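Local coordinates for TIGR00725 family protein (PDB 1RCU), which is of unknown function but belongs to the SLOG family of Rossmann-like proteins, whose members probably bind or process nucleotide-derived ligands, at residues K166-D169 against E175-Q178; V161-K166 against N170-E175; V85-D90 against S112-R117. All coordinates share one frame; numbering follows the deposited sequence.

Interaction 1: K166-D169 against E175-Q178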
# COMPACT_ATOMS: atom_id res chain seq x y z
N LYS A 166 22.18 -17.97 -13.29
CA LYS A 166 22.21 -16.62 -12.74
C LYS A 166 20.88 -15.89 -12.65
O LYS A 166 20.74 -14.95 -11.87
CB LYS A 166 23.16 -15.74 -13.58
CG LYS A 166 24.60 -16.21 -13.67
CD LYS A 166 25.44 -15.31 -14.59
CE LYS A 166 24.97 -15.38 -16.03
NZ LYS A 166 25.18 -16.74 -16.65
N TYR A 167 19.90 -16.32 -13.45
CA TYR A 167 18.64 -15.59 -13.49
C TYR A 167 17.35 -16.27 -13.02
O TYR A 167 17.25 -17.49 -13.01
CB TYR A 167 18.44 -15.03 -14.90
CG TYR A 167 19.65 -14.28 -15.42
CD1 TYR A 167 19.94 -13.00 -14.96
CD2 TYR A 167 20.52 -14.88 -16.32
CE1 TYR A 167 21.10 -12.33 -15.39
CE2 TYR A 167 21.66 -14.22 -16.76
CZ TYR A 167 21.95 -12.96 -16.29
OH TYR A 167 23.12 -12.35 -16.71
N LEU A 168 16.38 -15.43 -12.63
CA LEU A 168 15.09 -15.90 -12.15
C LEU A 168 13.93 -15.80 -13.14
O LEU A 168 12.80 -16.18 -12.80
CB LEU A 168 14.70 -15.19 -10.85
CG LEU A 168 14.88 -15.92 -9.51
CD1 LEU A 168 15.42 -17.31 -9.73
CD2 LEU A 168 15.80 -15.13 -8.59
N ASP A 169 14.19 -15.28 -14.34
CA ASP A 169 13.19 -15.19 -15.43
C ASP A 169 13.85 -14.78 -16.74
O ASP A 169 14.94 -14.20 -16.74
CB ASP A 169 11.99 -14.28 -15.08
CG ASP A 169 12.18 -12.82 -15.49
OD1 ASP A 169 11.17 -12.07 -15.42
OD2 ASP A 169 13.30 -12.39 -15.84
N GLU A 175 21.60 -10.24 -12.01
CA GLU A 175 22.20 -11.51 -11.63
C GLU A 175 22.00 -11.92 -10.17
O GLU A 175 22.06 -11.09 -9.25
CB GLU A 175 23.71 -11.49 -11.93
CG GLU A 175 24.37 -12.85 -11.72
CD GLU A 175 25.89 -12.84 -11.86
OE1 GLU A 175 26.42 -11.99 -12.61
OE2 GLU A 175 26.56 -13.70 -11.25
N ILE A 176 21.74 -13.20 -9.96
CA ILE A 176 21.59 -13.71 -8.61
C ILE A 176 22.92 -14.34 -8.24
O ILE A 176 23.27 -15.41 -8.73
CB ILE A 176 20.52 -14.81 -8.54
CG1 ILE A 176 19.17 -14.28 -9.03
CG2 ILE A 176 20.42 -15.33 -7.12
CD1 ILE A 176 18.62 -13.13 -8.21
N HIS A 177 23.69 -13.67 -7.40
CA HIS A 177 24.98 -14.20 -6.99
C HIS A 177 24.85 -15.26 -5.89
O HIS A 177 23.84 -15.33 -5.16
CB HIS A 177 25.88 -13.06 -6.49
CG HIS A 177 26.08 -11.97 -7.49
ND1 HIS A 177 25.10 -11.04 -7.78
CD2 HIS A 177 27.13 -11.68 -8.30
CE1 HIS A 177 25.55 -10.22 -8.73
NE2 HIS A 177 26.77 -10.59 -9.05
N GLN A 178 25.88 -16.09 -5.78
CA GLN A 178 25.95 -17.15 -4.78
C GLN A 178 27.29 -17.04 -4.05
O GLN A 178 28.32 -16.76 -4.66
CB GLN A 178 25.86 -18.53 -5.44
CG GLN A 178 24.51 -18.81 -6.05
CD GLN A 178 24.41 -20.20 -6.63
OE1 GLN A 178 24.53 -21.20 -5.92
NE2 GLN A 178 24.16 -20.28 -7.93

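Interaction 2: V161-K166 against N170-E175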
# COMPACT_ATOMS: atom_id res chain seq x y z
N VAL A 161 16.77 -23.63 -9.64
CA VAL A 161 15.93 -23.21 -10.76
C VAL A 161 16.40 -21.95 -11.48
O VAL A 161 15.60 -21.23 -12.08
CB VAL A 161 14.45 -23.00 -10.33
CG1 VAL A 161 13.81 -24.35 -10.00
CG2 VAL A 161 14.37 -22.06 -9.12
N LEU A 162 17.71 -21.68 -11.42
CA LEU A 162 18.28 -20.51 -12.07
C LEU A 162 18.47 -20.74 -13.57
O LEU A 162 18.91 -21.80 -14.00
CB LEU A 162 19.62 -20.17 -11.44
CG LEU A 162 19.58 -19.75 -9.97
CD1 LEU A 162 20.99 -19.74 -9.43
CD2 LEU A 162 18.95 -18.39 -9.83
N ILE A 163 18.13 -19.72 -14.34
CA ILE A 163 18.26 -19.78 -15.78
C ILE A 163 19.70 -19.35 -16.02
O ILE A 163 20.12 -18.32 -15.51
CB ILE A 163 17.22 -18.82 -16.43
CG1 ILE A 163 15.79 -19.24 -16.02
CG2 ILE A 163 17.39 -18.80 -17.94
CD1 ILE A 163 14.72 -18.17 -16.23
N ASP A 164 20.46 -20.15 -16.76
CA ASP A 164 21.87 -19.86 -17.05
C ASP A 164 22.69 -19.67 -15.78
O ASP A 164 23.65 -18.90 -15.77
CB ASP A 164 21.98 -18.58 -17.87
CG ASP A 164 21.26 -18.69 -19.19
OD1 ASP A 164 21.62 -19.59 -19.98
OD2 ASP A 164 20.34 -17.89 -19.44
N GLY A 165 22.31 -20.38 -14.72
CA GLY A 165 23.00 -20.28 -13.45
C GLY A 165 23.02 -18.89 -12.82
O GLY A 165 23.79 -18.64 -11.88
N LYS A 166 22.18 -17.97 -13.29
CA LYS A 166 22.21 -16.62 -12.74
C LYS A 166 20.88 -15.89 -12.65
O LYS A 166 20.74 -14.95 -11.87
CB LYS A 166 23.16 -15.74 -13.58
CG LYS A 166 24.60 -16.21 -13.67
CD LYS A 166 25.44 -15.31 -14.59
CE LYS A 166 24.97 -15.38 -16.03
NZ LYS A 166 25.18 -16.74 -16.65
N ASN A 170 13.21 -15.08 -17.86
CA ASN A 170 13.80 -14.81 -19.17
C ASN A 170 14.09 -13.38 -19.61
O ASN A 170 14.47 -13.15 -20.76
CB ASN A 170 12.99 -15.54 -20.24
CG ASN A 170 13.04 -17.04 -20.07
OD1 ASN A 170 12.01 -17.71 -20.06
ND2 ASN A 170 14.24 -17.57 -19.91
N ARG A 171 13.94 -12.42 -18.72
CA ARG A 171 14.22 -11.03 -19.05
C ARG A 171 15.58 -10.71 -18.45
O ARG A 171 16.12 -9.62 -18.63
CB ARG A 171 13.14 -10.12 -18.49
CG ARG A 171 11.74 -10.43 -19.00
CD ARG A 171 10.86 -9.18 -19.03
NE ARG A 171 9.43 -9.50 -19.10
CZ ARG A 171 8.72 -9.96 -18.07
NH1 ARG A 171 9.30 -10.14 -16.88
NH2 ARG A 171 7.43 -10.23 -18.22
N ARG A 172 16.11 -11.69 -17.73
CA ARG A 172 17.40 -11.60 -17.06
C ARG A 172 17.65 -10.23 -16.44
O ARG A 172 18.69 -9.62 -16.65
CB ARG A 172 18.53 -11.92 -18.03
CG ARG A 172 18.51 -13.33 -18.57
CD ARG A 172 18.18 -13.35 -20.04
NE ARG A 172 17.97 -14.71 -20.53
CZ ARG A 172 18.91 -15.64 -20.57
NH1 ARG A 172 20.15 -15.36 -20.16
NH2 ARG A 172 18.62 -16.87 -21.01
N ILE A 173 16.68 -9.75 -15.67
CA ILE A 173 16.76 -8.44 -15.05
C ILE A 173 18.08 -8.15 -14.33
O ILE A 173 18.70 -7.13 -14.60
CB ILE A 173 15.57 -8.25 -14.11
CG1 ILE A 173 14.29 -8.56 -14.90
CG2 ILE A 173 15.53 -6.84 -13.57
CD1 ILE A 173 13.01 -8.60 -14.06
N VAL A 174 18.49 -9.01 -13.41
CA VAL A 174 19.74 -8.80 -12.68
C VAL A 174 20.29 -10.15 -12.21
O VAL A 174 19.53 -11.10 -12.04
CB VAL A 174 19.55 -7.84 -11.48
CG1 VAL A 174 18.52 -8.39 -10.51
CG2 VAL A 174 20.88 -7.60 -10.78
N GLU A 175 21.60 -10.24 -12.01
CA GLU A 175 22.20 -11.51 -11.63
C GLU A 175 22.00 -11.92 -10.17
O GLU A 175 22.06 -11.09 -9.25
CB GLU A 175 23.71 -11.49 -11.93
CG GLU A 175 24.37 -12.85 -11.72
CD GLU A 175 25.89 -12.84 -11.86
OE1 GLU A 175 26.42 -11.99 -12.61
OE2 GLU A 175 26.56 -13.70 -11.25

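Interaction 3: V85-D90 against S112-R117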
# COMPACT_ATOMS: atom_id res chain seq x y z
N VAL A 85 18.47 -0.64 10.41
CA VAL A 85 17.11 -0.14 10.39
C VAL A 85 16.08 -1.21 10.04
O VAL A 85 16.25 -1.95 9.06
CB VAL A 85 17.00 1.00 9.35
CG1 VAL A 85 15.54 1.43 9.19
CG2 VAL A 85 17.87 2.17 9.79
N GLY A 86 15.03 -1.28 10.85
CA GLY A 86 13.99 -2.27 10.62
C GLY A 86 12.72 -1.70 10.01
O GLY A 86 12.24 -0.64 10.40
N ILE A 87 12.19 -2.41 9.02
CA ILE A 87 10.95 -2.02 8.34
C ILE A 87 9.95 -3.05 8.85
O ILE A 87 10.02 -4.22 8.50
CB ILE A 87 11.08 -2.16 6.81
CG1 ILE A 87 12.29 -1.37 6.30
CG2 ILE A 87 9.83 -1.64 6.12
CD1 ILE A 87 12.13 0.11 6.32
N LEU A 88 9.03 -2.59 9.69
CA LEU A 88 8.06 -3.47 10.31
C LEU A 88 6.70 -3.58 9.67
O LEU A 88 6.12 -2.59 9.21
CB LEU A 88 7.85 -3.06 11.77
CG LEU A 88 9.04 -3.23 12.71
CD1 LEU A 88 8.92 -2.25 13.86
CD2 LEU A 88 9.09 -4.68 13.20
N PRO A 89 6.17 -4.82 9.62
CA PRO A 89 4.85 -5.04 9.05
C PRO A 89 3.90 -4.51 10.12
O PRO A 89 4.20 -4.63 11.31
CB PRO A 89 4.79 -6.56 8.90
CG PRO A 89 5.68 -7.05 9.98
CD PRO A 89 6.84 -6.10 9.93
N ASP A 90 2.80 -3.91 9.70
CA ASP A 90 1.83 -3.35 10.62
C ASP A 90 2.49 -2.40 11.60
O ASP A 90 3.45 -1.71 11.26
CB ASP A 90 1.12 -4.45 11.41
CG ASP A 90 -0.35 -4.60 11.03
OD1 ASP A 90 -0.65 -5.26 10.01
OD2 ASP A 90 -1.20 -4.03 11.75
N SER A 112 7.58 -5.98 2.70
CA SER A 112 8.77 -6.50 2.04
C SER A 112 9.14 -5.68 0.81
O SER A 112 10.32 -5.45 0.53
CB SER A 112 8.55 -7.96 1.61
OG SER A 112 8.56 -8.83 2.72
N PHE A 113 8.13 -5.25 0.07
CA PHE A 113 8.43 -4.47 -1.11
C PHE A 113 8.91 -3.07 -0.80
O PHE A 113 9.66 -2.51 -1.58
CB PHE A 113 7.24 -4.49 -2.07
CG PHE A 113 7.17 -5.77 -2.84
CD1 PHE A 113 8.09 -6.02 -3.86
CD2 PHE A 113 6.31 -6.78 -2.45
CE1 PHE A 113 8.15 -7.27 -4.46
CE2 PHE A 113 6.35 -8.02 -3.04
CZ PHE A 113 7.28 -8.28 -4.06
N VAL A 114 8.53 -2.50 0.34
CA VAL A 114 9.07 -1.19 0.65
C VAL A 114 10.45 -1.41 1.25
O VAL A 114 11.31 -0.53 1.21
CB VAL A 114 8.17 -0.35 1.62
CG1 VAL A 114 6.92 -1.09 1.96
CG2 VAL A 114 8.95 0.02 2.85
N LEU A 115 10.68 -2.61 1.77
CA LEU A 115 11.97 -2.97 2.36
C LEU A 115 12.98 -3.09 1.22
O LEU A 115 14.12 -2.62 1.33
CB LEU A 115 11.84 -4.31 3.08
CG LEU A 115 12.91 -4.89 4.00
CD1 LEU A 115 13.23 -6.27 3.53
CD2 LEU A 115 14.15 -4.02 4.03
N LEU A 116 12.55 -3.72 0.12
CA LEU A 116 13.41 -3.91 -1.05
C LEU A 116 13.81 -2.61 -1.75
O LEU A 116 14.84 -2.57 -2.41
CB LEU A 116 12.73 -4.84 -2.05
CG LEU A 116 12.69 -6.31 -1.63
CD1 LEU A 116 11.76 -7.06 -2.58
CD2 LEU A 116 14.12 -6.89 -1.64
N ARG A 117 12.99 -1.57 -1.62
CA ARG A 117 13.28 -0.29 -2.24
C ARG A 117 14.48 0.33 -1.57
O ARG A 117 15.11 1.23 -2.11
CB ARG A 117 12.09 0.66 -2.10
CG ARG A 117 10.78 0.19 -2.71
CD ARG A 117 10.86 0.18 -4.22
NE ARG A 117 9.59 -0.17 -4.85
CZ ARG A 117 9.43 -0.21 -6.17
NH1 ARG A 117 10.44 0.09 -6.99
NH2 ARG A 117 8.26 -0.56 -6.70

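Interaction 1: K166-D169 against E175-Q178
Lys166 and Ile176 bring their backbones to within 5.1 Å, CA to CA, and are joined by one hydrogen bond, Ile176 N to Lys166 O at 2.8 Å, which arrives in the carbonyl plane with a fairly straight N-H...O angle of 154°. Ile176 CB and CG1 also lie against this carbonyl oxygen. Farther along, Leu168 and Ile176 cross at about a right angle, methyl CD2 of Leu168 meeting CD1 of Ile176 at 3.5 Å. Helix 129-140 closes the apolar pocket through Leu136 and Tyr139, and strand 145-148 adds Val145 and Leu147. Here the fold reaches its edge within the chain: strand 176-179 is the last of a parallel sheet, and while the His177 backbone pairs with Val145 and Leu147, the Ile176 amide turns to the loop instead. Lys166 and Tyr167, both opposite Ile163, fit a classic beta bulge. On the more exposed side, the stems of Lys166 and Glu175 pass one another at a slant, CB of Lys166 lying 3.6 Å from CG of Glu175 and CD of Lys166 3.7 Å from CD of Glu175. With CG anti to the backbone N (chi1 -172°) and the chain extended beyond it, Glu175 carries its carboxylate carbon over one face of the His177 ring, off toward the rim. Replacing Glu175 by alanine removes this stem, which would probably leave the middle methylenes of Lys166 and one face of the His177 ring without their packing partner. The ammonium group does not pair with the acid: Lys166 NZ and Glu175 OE2 stand 6.3 Å apart, and NZ bonds to Asp164 O. Lys166 CB, meanwhile, lies over one face of the Tyr167 ring, whose CE1 approaches Glu175 N at 4.0 Å.

Interaction 2: V161-K166 against N170-E175
Asp164 and Arg172 meet in a salt bridge at the surface, OD2 of the acid facing the guanidinium edge, near its plane, between the two terminal nitrogens. The modelled separation of Asp164 OD2 from Arg172 NH2, 2.5 Å, is doubtfully short, and the carboxylate position is correspondingly uncertain. Both N-H...O bonds, from NH1 and NH2 to the same oxygen, are weak and strongly bent, near 117°, with the carboxylate and guanidinium planes 44° apart. Beside the ion pair lies Ile163: its CG2 methyl sits 3.8 Å from Arg172 NH2, and its CD1 touches Asn170 ND2 at the same separation of 3.8 Å, and the isoleucine crosses both polar side chains at about a right angle. Asn170 O lies in plane at another part of the guanidinium edge.

The acid is presented by a type II beta turn from Leu162 to Gly165, with Asp164 and Gly165 both at positive phi; just past it, Lys166 N bonds to Ile163 O at 3.0 Å. Bends at chi3 and chi4 fold the Lys166 chain back, bringing NZ to Asp164 O at 2.8 Å, in the carbonyl plane. Arg172 in turn packs against Tyr167. A second subunit borders the loop as well: its Glu128 accepts a hydrogen bond from Asn170 N, and its Arg157 packs on Ile163 and Asn170.

Two positive charges, Lys166 NZ and Arg172 NH1, 6.3 Å apart, flank Asp164, one at its backbone oxygen and the other at its carboxylate. That placement would be expected to stabilise the aspartate as an anion, although at an exposed site, where water competes and the hydrogen bonds are bent, the ion pair probably contributes only modestly to holding the loop together.

Interaction 3: V85-D90 against S112-R117
Ile87 meets Val114 and Leu115 in a purely apolar contact, each branch of the isoleucine taking a different partner. Its CG2 methyl touches CG2 of Val114 at 3.8 Å, while CG1 reaches CD2 of Leu115 at 4.0 Å, both pairs approaching at a slant. The division follows from the torsion of Ile87, whose CG2 stands anti to the backbone N and whose CG1 (chi1 -55°) stands beside it. Leu115 extends the apolar layer onto Val27 and Val29 of strand 25-30. This is helix-on-sheet packing of a Rossmann-like alpha/beta fold: helix 108-116 belongs to the beta-alpha-beta crossover that leads from strand 100-103, at one edge of the parallel sheet within this chain, to strand 121-125 beyond strand 25-30, and on its way it lies against strand 84-88. A third subunit joins in, its Val102 packing on Ile87 and its Thr104 on Val114. Polar bonds lie within each element or lead to other neighbours. Leu116 N bonds to Ser112 O at 2.9 Å in the helix, the Ser112 hydroxyl is hydrogen-bonded to Glu134 and Phe108 O, and the Ile87 backbone pairs with Asn63.

Overall arrangement
Along the chain interaction 3 comes first, and interactions 1 and 2 follow together in the loop between helix 153-157 and strand 176-179. These two have centres about 4 Å apart, share Lys166 and Glu175, and touch directly, as where Ile163 CD1 packs on Asp169 CA. Interaction 3 is centred about 22 Å from interaction 1 and 25 Å from interaction 2, and the nearest atoms are about 10 Å away in each case. Interactions 1 and 3 reach the same parallel sheet, one at strand 176-179, outermost within this chain, the other at strand 84-88. All three border the second subunit, so buried core and surface loop alike adjoin interfaces of the four-chain assembly.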